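Local coordinates for proteolytically activated form of PPO4 Tyrosinase (Agaricus bisporus var. bisporus H97, PDB 4OUA), which uses a pair of copper ions to hydroxylate monophenols and oxidise the resulting o-diphenols to o-quinones, the first step of melanin synthesis, at residues G54-P59 against P87-V92; F60-K65 against G309-A314. All coordinates share one frame; numbering follows the deposited sequence.

Contact 1. Residues G54-P59 against P87-V92; sequences GIHGLP and PTWHRV. With NA (sodium ion), chain E; CU1 (copper (I) ion), chain C.
H56 and H90 meet at a copper ion, each by its NE2 edge. Each puts its NE2 on the metal, H56 NE2 at 2.1 Å and H90 NE2 at 2.1 Å from CU. The two NE2 atoms lie 3.8 Å apart, rim to rim, and neither ring covers the face of the other. The ring planes are turned by 71°. The two first torsions differ. H56 has CG anti to the backbone N (chi1 -164°), which carries its ring from the loop toward the helix. In H90 the CG is instead anti to the carbonyl carbon (chi1 -72°), and this brings the ring end of a helix residue nearer the loop.

Both rings are also held at ND1: H56 by the carbonyl of A269, H90 by that of F86. These bonds limit the rotation of the rings. W89 lies beside the site. Within the helix, W89 CE3 lies over the centre of the H90 ring, 3.3 Å above its plane. Its CZ2 meets I55 CG2 at 4.1 Å. The W89 indole NE1 bonds to the E326 carbonyl.

The same loop wraps a sodium ion with the backbone carbonyls of G54, G57 and P59, on both sides of H56 in the sequence; two waters complete the ligands seen. H81 completes the histidine set of the copper. No hydrogen bond joins the two segments directly, so the polar link between loop and helix is the metal itself, backed by apolar contact with W89.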
ATOM      1  N   GLY A  54       9.186   6.573   4.350  1.00 34.86           N
ATOM      2  CA  GLY A  54       9.878   6.682   5.620  1.00 35.09           C
ATOM      3  C   GLY A  54       8.925   6.664   6.799  1.00 40.66           C
ATOM      4  O   GLY A  54       9.322   6.359   7.919  1.00 45.44           O
ATOM      5  N   ILE A  55       7.662   6.991   6.549  1.00 35.67           N
ATOM      6  CA  ILE A  55       6.655   6.985   7.604  1.00 37.48           C
ATOM      7  C   ILE A  55       6.487   5.592   8.202  1.00 43.55           C
ATOM      8  O   ILE A  55       6.370   5.440   9.417  1.00 45.22           O
ATOM      9  CB  ILE A  55       5.291   7.473   7.086  1.00 37.37           C
ATOM     10  CG1 ILE A  55       5.391   8.917   6.594  1.00 33.30           C
ATOM     11  CG2 ILE A  55       4.235   7.350   8.175  1.00 35.35           C
ATOM     12  CD1 ILE A  55       4.114   9.438   5.977  1.00 27.36           C
ATOM     13  N   HIS A  56       6.483   4.582   7.338  1.00 42.19           N
ATOM     14  CA  HIS A  56       6.285   3.197   7.754  1.00 37.59           C
ATOM     15  C   HIS A  56       7.307   2.768   8.806  1.00 38.20           C
ATOM     16  O   HIS A  56       6.946   2.443   9.936  1.00 40.62           O
ATOM     17  CB  HIS A  56       6.355   2.269   6.538  1.00 40.63           C
ATOM     18  CG  HIS A  56       5.798   0.900   6.786  1.00 43.38           C
ATOM     19  ND1 HIS A  56       6.594  -0.186   7.077  1.00 40.31           N
ATOM     20  CD2 HIS A  56       4.523   0.441   6.777  1.00 39.30           C
ATOM     21  CE1 HIS A  56       5.834  -1.255   7.240  1.00 38.57           C
ATOM     22  NE2 HIS A  56       4.574  -0.902   7.063  1.00 34.68           N
ATOM     23  N   GLY A  57       8.582   2.776   8.430  1.00 40.15           N
ATOM     24  CA  GLY A  57       9.645   2.381   9.337  1.00 40.12           C
ATOM     25  C   GLY A  57      10.692   3.464   9.510  1.00 40.19           C
ATOM     26  O   GLY A  57      10.383   4.572   9.949  1.00 47.03           O
ATOM     27  N   LEU A  58      11.936   3.141   9.169  1.00 38.56           N
ATOM     28  CA  LEU A  58      13.018   4.117   9.218  1.00 38.51           C
ATOM     29  C   LEU A  58      12.839   5.186   8.144  1.00 40.86           C
ATOM     30  O   LEU A  58      12.275   4.916   7.083  1.00 41.71           O
ATOM     31  CB  LEU A  58      14.373   3.428   9.050  1.00 36.01           C
ATOM     32  CG  LEU A  58      14.868   2.579  10.221  1.00 41.60           C
ATOM     33  CD1 LEU A  58      16.114   1.802   9.828  1.00 44.32           C
ATOM     34  CD2 LEU A  58      15.144   3.456  11.431  1.00 43.56           C
ATOM     35  N   PRO A  59      13.316   6.408   8.420  1.00 42.79           N
ATOM     36  CA  PRO A  59      13.956   6.754   9.692  1.00 43.80           C
ATOM     37  C   PRO A  59      12.936   6.977  10.802  1.00 43.70           C
ATOM     38  O   PRO A  59      11.753   7.163  10.521  1.00 46.63           O
ATOM     39  CB  PRO A  59      14.695   8.052   9.364  1.00 46.61           C
ATOM     40  CG  PRO A  59      13.859   8.680   8.303  1.00 43.07           C
ATOM     41  CD  PRO A  59      13.317   7.541   7.477  1.00 46.53           C
ATOM     42  N   PRO A  87      -5.376  -2.521  10.146  1.00 37.71           N
ATOM     43  CA  PRO A  87      -6.164  -2.255   8.937  1.00 40.89           C
ATOM     44  C   PRO A  87      -6.423  -0.768   8.694  1.00 38.65           C
ATOM     45  O   PRO A  87      -6.239  -0.296   7.573  1.00 39.06           O
ATOM     46  CB  PRO A  87      -7.477  -2.997   9.208  1.00 32.35           C
ATOM     47  CG  PRO A  87      -7.111  -4.063  10.186  1.00 35.22           C
ATOM     48  CD  PRO A  87      -6.069  -3.442  11.062  1.00 34.33           C
ATOM     49  N   THR A  88      -6.840  -0.042   9.728  1.00 40.50           N
ATOM     50  CA  THR A  88      -7.228   1.355   9.564  1.00 35.04           C
ATOM     51  C   THR A  88      -6.030   2.274   9.338  1.00 35.44           C
ATOM     52  O   THR A  88      -6.109   3.211   8.546  1.00 40.36           O
ATOM     53  CB  THR A  88      -8.023   1.870  10.782  1.00 34.82           C
ATOM     54  OG1 THR A  88      -7.254   1.691  11.976  1.00 40.95           O
ATOM     55  CG2 THR A  88      -9.338   1.121  10.913  1.00 38.28           C
ATOM     56  N   TRP A  89      -4.926   2.009  10.030  1.00 35.53           N
ATOM     57  CA  TRP A  89      -3.742   2.854   9.903  1.00 37.55           C
ATOM     58  C   TRP A  89      -3.169   2.792   8.494  1.00 39.42           C
ATOM     59  O   TRP A  89      -2.675   3.791   7.971  1.00 38.00           O
ATOM     60  CB  TRP A  89      -2.666   2.454  10.914  1.00 29.88           C
ATOM     61  CG  TRP A  89      -1.454   3.342  10.859  1.00 35.95           C
ATOM     62  CD1 TRP A  89      -1.210   4.446  11.625  1.00 41.21           C
ATOM     63  CD2 TRP A  89      -0.328   3.206   9.982  1.00 39.43           C
ATOM     64  NE1 TRP A  89      -0.001   5.003  11.281  1.00 34.60           N
ATOM     65  CE2 TRP A  89       0.561   4.261  10.276  1.00 35.28           C
ATOM     66  CE3 TRP A  89       0.017   2.295   8.979  1.00 37.36           C
ATOM     67  CZ2 TRP A  89       1.769   4.428   9.605  1.00 36.36           C
ATOM     68  CZ3 TRP A  89       1.218   2.463   8.315  1.00 34.74           C
ATOM     69  CH2 TRP A  89       2.078   3.521   8.630  1.00 35.30           C
ATOM     70  N   HIS A  90      -3.238   1.614   7.884  1.00 35.82           N
ATOM     71  CA  HIS A  90      -2.683   1.418   6.551  1.00 40.84           C
ATOM     72  C   HIS A  90      -3.632   1.935   5.472  1.00 41.68           C
ATOM     73  O   HIS A  90      -3.195   2.314   4.383  1.00 39.31           O
ATOM     74  CB  HIS A  90      -2.354  -0.058   6.322  1.00 34.90           C
ATOM     75  CG  HIS A  90      -1.157  -0.531   7.088  1.00 34.44           C
ATOM     76  ND1 HIS A  90      -1.181  -0.750   8.449  1.00 32.34           N
ATOM     77  CD2 HIS A  90       0.106  -0.808   6.686  1.00 32.63           C
ATOM     78  CE1 HIS A  90       0.012  -1.149   8.850  1.00 36.90           C
ATOM     79  NE2 HIS A  90       0.812  -1.193   7.801  1.00 35.36           N
ATOM     80  N   ARG A  91      -4.924   1.958   5.780  1.00 36.63           N
ATOM     81  CA  ARG A  91      -5.912   2.499   4.853  1.00 40.78           C
ATOM     82  C   ARG A  91      -5.637   3.968   4.565  1.00 38.26           C
ATOM     83  O   ARG A  91      -5.668   4.404   3.412  1.00 34.82           O
ATOM     84  CB  ARG A  91      -7.328   2.334   5.407  1.00 35.59           C
ATOM     85  CG  ARG A  91      -8.345   3.271   4.773  1.00 30.50           C
ATOM     86  CD  ARG A  91      -9.757   2.733   4.909  1.00 33.82           C
ATOM     87  NE  ARG A  91      -9.976   1.576   4.045  1.00 37.20           N
ATOM     88  CZ  ARG A  91     -11.107   0.881   3.997  1.00 36.01           C
ATOM     89  NH1 ARG A  91     -12.130   1.219   4.771  1.00 36.64           N
ATOM     90  NH2 ARG A  91     -11.214  -0.156   3.178  1.00 30.25           N
ATOM     91  N   VAL A  92      -5.363   4.724   5.621  1.00 37.91           N
ATOM     92  CA  VAL A  92      -5.092   6.147   5.492  1.00 40.98           C
ATOM     93  C   VAL A  92      -3.637   6.377   5.077  1.00 38.13           C
ATOM     94  O   VAL A  92      -3.277   7.458   4.606  1.00 36.90           O
ATOM     95  CB  VAL A  92      -5.400   6.894   6.808  1.00 35.38           C
ATOM     96  CG1 VAL A  92      -4.538   6.352   7.938  1.00 41.20           C
ATOM     97  CG2 VAL A  92      -5.203   8.392   6.639  1.00 38.84           C
TER
HETATM   98 NA    NA E 403       9.760   6.774   9.882  1.00 41.51          NA
HETATM   99 CU   CU1 C 401       2.842  -1.654   7.884  1.00 44.28          CU
HETATM  100  O   HOH W   1       3.622  -3.693   6.852  0.90 42.65           O
HETATM  101  O   HOH W   2       8.608   8.824   9.515  1.00 38.62           O
HETATM  102  O   HOH W   3       8.851   6.996  11.854  1.00 39.52           O

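Contact 2. Residues F60-K65 against G309-A314; sequences FTPWAK and GSMGFA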
ATOM      1  N   PHE A  60      13.388   6.957  12.050  1.00 44.82           N
ATOM      2  CA  PHE A  60      12.496   7.179  13.179  1.00 37.88           C
ATOM      3  C   PHE A  60      12.330   8.668  13.458  1.00 42.29           C
ATOM      4  O   PHE A  60      12.793   9.173  14.480  1.00 49.46           O
ATOM      5  CB  PHE A  60      13.018   6.462  14.423  1.00 40.59           C
ATOM      6  CG  PHE A  60      13.095   4.967  14.275  1.00 44.35           C
ATOM      7  CD1 PHE A  60      12.332   4.312  13.323  1.00 39.72           C
ATOM      8  CD2 PHE A  60      13.927   4.221  15.090  1.00 38.44           C
ATOM      9  CE1 PHE A  60      12.400   2.939  13.188  1.00 39.38           C
ATOM     10  CE2 PHE A  60      14.001   2.850  14.957  1.00 39.55           C
ATOM     11  CZ  PHE A  60      13.235   2.208  14.005  1.00 39.77           C
ATOM     12  N   THR A  61      11.668   9.367  12.542  1.00 48.65           N
ATOM     13  CA  THR A  61      11.453  10.805  12.674  1.00 45.82           C
ATOM     14  C   THR A  61      10.001  11.177  12.391  1.00 41.70           C
ATOM     15  O   THR A  61       9.326  10.507  11.611  1.00 43.82           O
ATOM     16  CB  THR A  61      12.366  11.604  11.723  1.00 43.24           C
ATOM     17  OG1 THR A  61      12.082  11.239  10.366  1.00 43.33           O
ATOM     18  CG2 THR A  61      13.832  11.322  12.024  1.00 38.27           C
ATOM     19  N   PRO A  62       9.519  12.253  13.030  1.00 47.43           N
ATOM     20  CA  PRO A  62       8.161  12.770  12.826  1.00 46.68           C
ATOM     21  C   PRO A  62       7.933  13.208  11.382  1.00 45.96           C
ATOM     22  O   PRO A  62       8.853  13.728  10.751  1.00 45.92           O
ATOM     23  CB  PRO A  62       8.094  13.972  13.777  1.00 42.48           C
ATOM     24  CG  PRO A  62       9.175  13.734  14.779  1.00 37.83           C
ATOM     25  CD  PRO A  62      10.263  13.036  14.030  1.00 44.79           C
ATOM     26  N   TRP A  63       6.724  13.004  10.869  1.00 44.60           N
ATOM     27  CA  TRP A  63       6.418  13.359   9.486  1.00 40.74           C
ATOM     28  C   TRP A  63       5.403  14.496   9.390  1.00 42.87           C
ATOM     29  O   TRP A  63       4.269  14.372   9.857  1.00 36.63           O
ATOM     30  CB  TRP A  63       5.900  12.138   8.725  1.00 36.52           C
ATOM     31  CG  TRP A  63       5.573  12.427   7.294  1.00 32.50           C
ATOM     32  CD1 TRP A  63       6.435  12.410   6.238  1.00 31.56           C
ATOM     33  CD2 TRP A  63       4.291  12.779   6.762  1.00 36.08           C
ATOM     34  NE1 TRP A  63       5.770  12.728   5.078  1.00 31.18           N
ATOM     35  CE2 TRP A  63       4.452  12.960   5.373  1.00 31.30           C
ATOM     36  CE3 TRP A  63       3.022  12.958   7.322  1.00 35.63           C
ATOM     37  CZ2 TRP A  63       3.393  13.310   4.538  1.00 29.50           C
ATOM     38  CZ3 TRP A  63       1.972  13.306   6.492  1.00 27.99           C
ATOM     39  CH2 TRP A  63       2.164  13.478   5.116  1.00 29.55           C
ATOM     40  N   ALA A  64       5.822  15.599   8.776  1.00 45.35           N
ATOM     41  CA  ALA A  64       4.958  16.757   8.570  1.00 40.92           C
ATOM     42  C   ALA A  64       4.384  17.274   9.885  1.00 48.63           C
ATOM     43  O   ALA A  64       3.199  17.599   9.972  1.00 50.72           O
ATOM     44  CB  ALA A  64       3.836  16.413   7.602  1.00 38.74           C
ATOM     45  N   LYS A  65       5.231  17.346  10.908  1.00 46.39           N
ATOM     46  CA  LYS A  65       4.809  17.830  12.215  1.00 42.24           C
ATOM     47  C   LYS A  65       5.219  19.284  12.418  1.00 51.10           C
ATOM     48  O   LYS A  65       6.321  19.681  12.038  1.00 56.07           O
ATOM     49  CB  LYS A  65       5.396  16.957  13.326  1.00 38.72           C
ATOM     50  CG  LYS A  65       5.082  15.476  13.185  1.00 42.20           C
ATOM     51  CD  LYS A  65       3.583  15.219  13.192  1.00 45.64           C
ATOM     52  CE  LYS A  65       2.955  15.636  14.513  1.00 45.93           C
ATOM     53  NZ  LYS A  65       1.485  15.418  14.526  1.00 39.47           N
ATOM     54  N   GLY A 309       4.814  -1.670  19.471  1.00 50.59           N
ATOM     55  CA  GLY A 309       5.224  -0.304  19.741  1.00 39.03           C
ATOM     56  C   GLY A 309       5.513   0.457  18.462  1.00 40.69           C
ATOM     57  O   GLY A 309       6.261  -0.012  17.606  1.00 44.88           O
ATOM     58  N   SER A 310       4.911   1.634  18.327  1.00 43.06           N
ATOM     59  CA  SER A 310       5.124   2.478  17.157  1.00 44.02           C
ATOM     60  C   SER A 310       5.256   3.929  17.604  1.00 44.26           C
ATOM     61  O   SER A 310       5.013   4.244  18.765  1.00 41.93           O
ATOM     62  CB  SER A 310       3.978   2.321  16.159  1.00 42.46           C
ATOM     63  OG  SER A 310       2.768   2.822  16.699  1.00 48.88           O
ATOM     64  N   MET A 311       5.635   4.818  16.694  1.00 42.29           N
ATOM     65  CA  MET A 311       5.871   6.206  17.083  1.00 47.83           C
ATOM     66  C   MET A 311       4.566   6.905  17.478  1.00 52.09           C
ATOM     67  O   MET A 311       4.578   8.028  17.978  1.00 49.30           O
ATOM     68  CB  MET A 311       6.581   6.960  15.947  1.00 43.39           C
ATOM     69  CG  MET A 311       6.828   8.458  16.192  1.00 37.92           C
ATOM     70  SD  MET A 311       7.679   9.304  14.835  1.00 57.28           S
ATOM     71  CE  MET A 311       9.399   8.875  15.171  1.00 47.49           C
ATOM     72  N   GLY A 312       3.437   6.238  17.261  1.00 44.29           N
ATOM     73  CA  GLY A 312       2.160   6.783  17.678  1.00 43.14           C
ATOM     74  C   GLY A 312       1.805   6.313  19.075  1.00 50.68           C
ATOM     75  O   GLY A 312       1.273   7.075  19.882  1.00 46.97           O
ATOM     76  N   PHE A 313       2.109   5.051  19.362  1.00 47.36           N
ATOM     77  CA  PHE A 313       1.766   4.458  20.649  1.00 45.59           C
ATOM     78  C   PHE A 313       2.919   3.655  21.238  1.00 48.86           C
ATOM     79  O   PHE A 313       3.492   2.794  20.570  1.00 46.51           O
ATOM     80  CB  PHE A 313       0.539   3.555  20.512  1.00 40.55           C
ATOM     81  CG  PHE A 313      -0.578   4.162  19.718  1.00 41.79           C
ATOM     82  CD1 PHE A 313      -1.409   5.115  20.284  1.00 43.90           C
ATOM     83  CD2 PHE A 313      -0.803   3.775  18.408  1.00 40.69           C
ATOM     84  CE1 PHE A 313      -2.442   5.675  19.555  1.00 37.86           C
ATOM     85  CE2 PHE A 313      -1.832   4.328  17.674  1.00 38.82           C
ATOM     86  CZ  PHE A 313      -2.654   5.280  18.249  1.00 40.68           C
ATOM     87  N   ALA A 314       3.250   3.937  22.493  1.00 51.77           N
ATOM     88  CA  ALA A 314       4.256   3.164  23.208  1.00 45.98           C
ATOM     89  C   ALA A 314       3.680   1.811  23.613  1.00 53.41           C
ATOM     90  O   ALA A 314       2.464   1.668  23.744  1.00 55.83           O
ATOM     91  CB  ALA A 314       4.748   3.923  24.426  1.00 50.08           C
TER
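M311 reaches across to the backbone of F60 and T61 and contributes most of the buried surface here. Its chain is extended through chi1 and chi2 and then bends at chi3 (-82°), which lays the methyl group against the F60-T61 peptide. M311 CE lies 3.4 Å from F60 C and 3.5 Å from T61 N. The sulfur sits further along the same strip of chain, with SD 3.8 Å from T61 O and 3.9 Å from P62 N.

F60 and P62 meet the same methyl with side-chain carbon. F60 CB is 4.4 Å from M311 CE, and P62 CD is also 4.4 Å from M311 CE. F60 thus takes part through its CB and backbone rather than by ring stacking, and P62 through the CD side of its ring. The contact is van der Waals packing, and no hydrogen bond crosses it. Elsewhere M311 also touches V72 and Y78, and its backbone is hydrogen-bonded to G77.

On the other side of the contact, S310 N bonds to F313 O at 2.9 Å, and F313 N gives a weak bond back to S310 O. M311 and G312 occupy the two middle positions between these partners. This is a tight beta turn close to type I, in the connection between the antiparallel strands 304-305 and 318-319. The methionine projects from a hairpin-like turn onto the loop that leads toward helix 86-109.

Segments 54-59 and 60-65 follow each other directly, so contacts 1 and 2 share one continuous loop. Their centres are 10 Å apart. They touch where I55 CD1 of contact 1 packs on W63 CD2 of contact 2, at 3.4 Å. The sodium site lies near the junction, with the F60 side chain about 5 Å from the ion. The same side chain is about 12 Å from a copper ion, so contact 2 is peripheral to the active site that contact 1 helps form. E326 serves both: its carbonyl takes W89 NE1, and its carboxylate forms a salt bridge with K65 NZ.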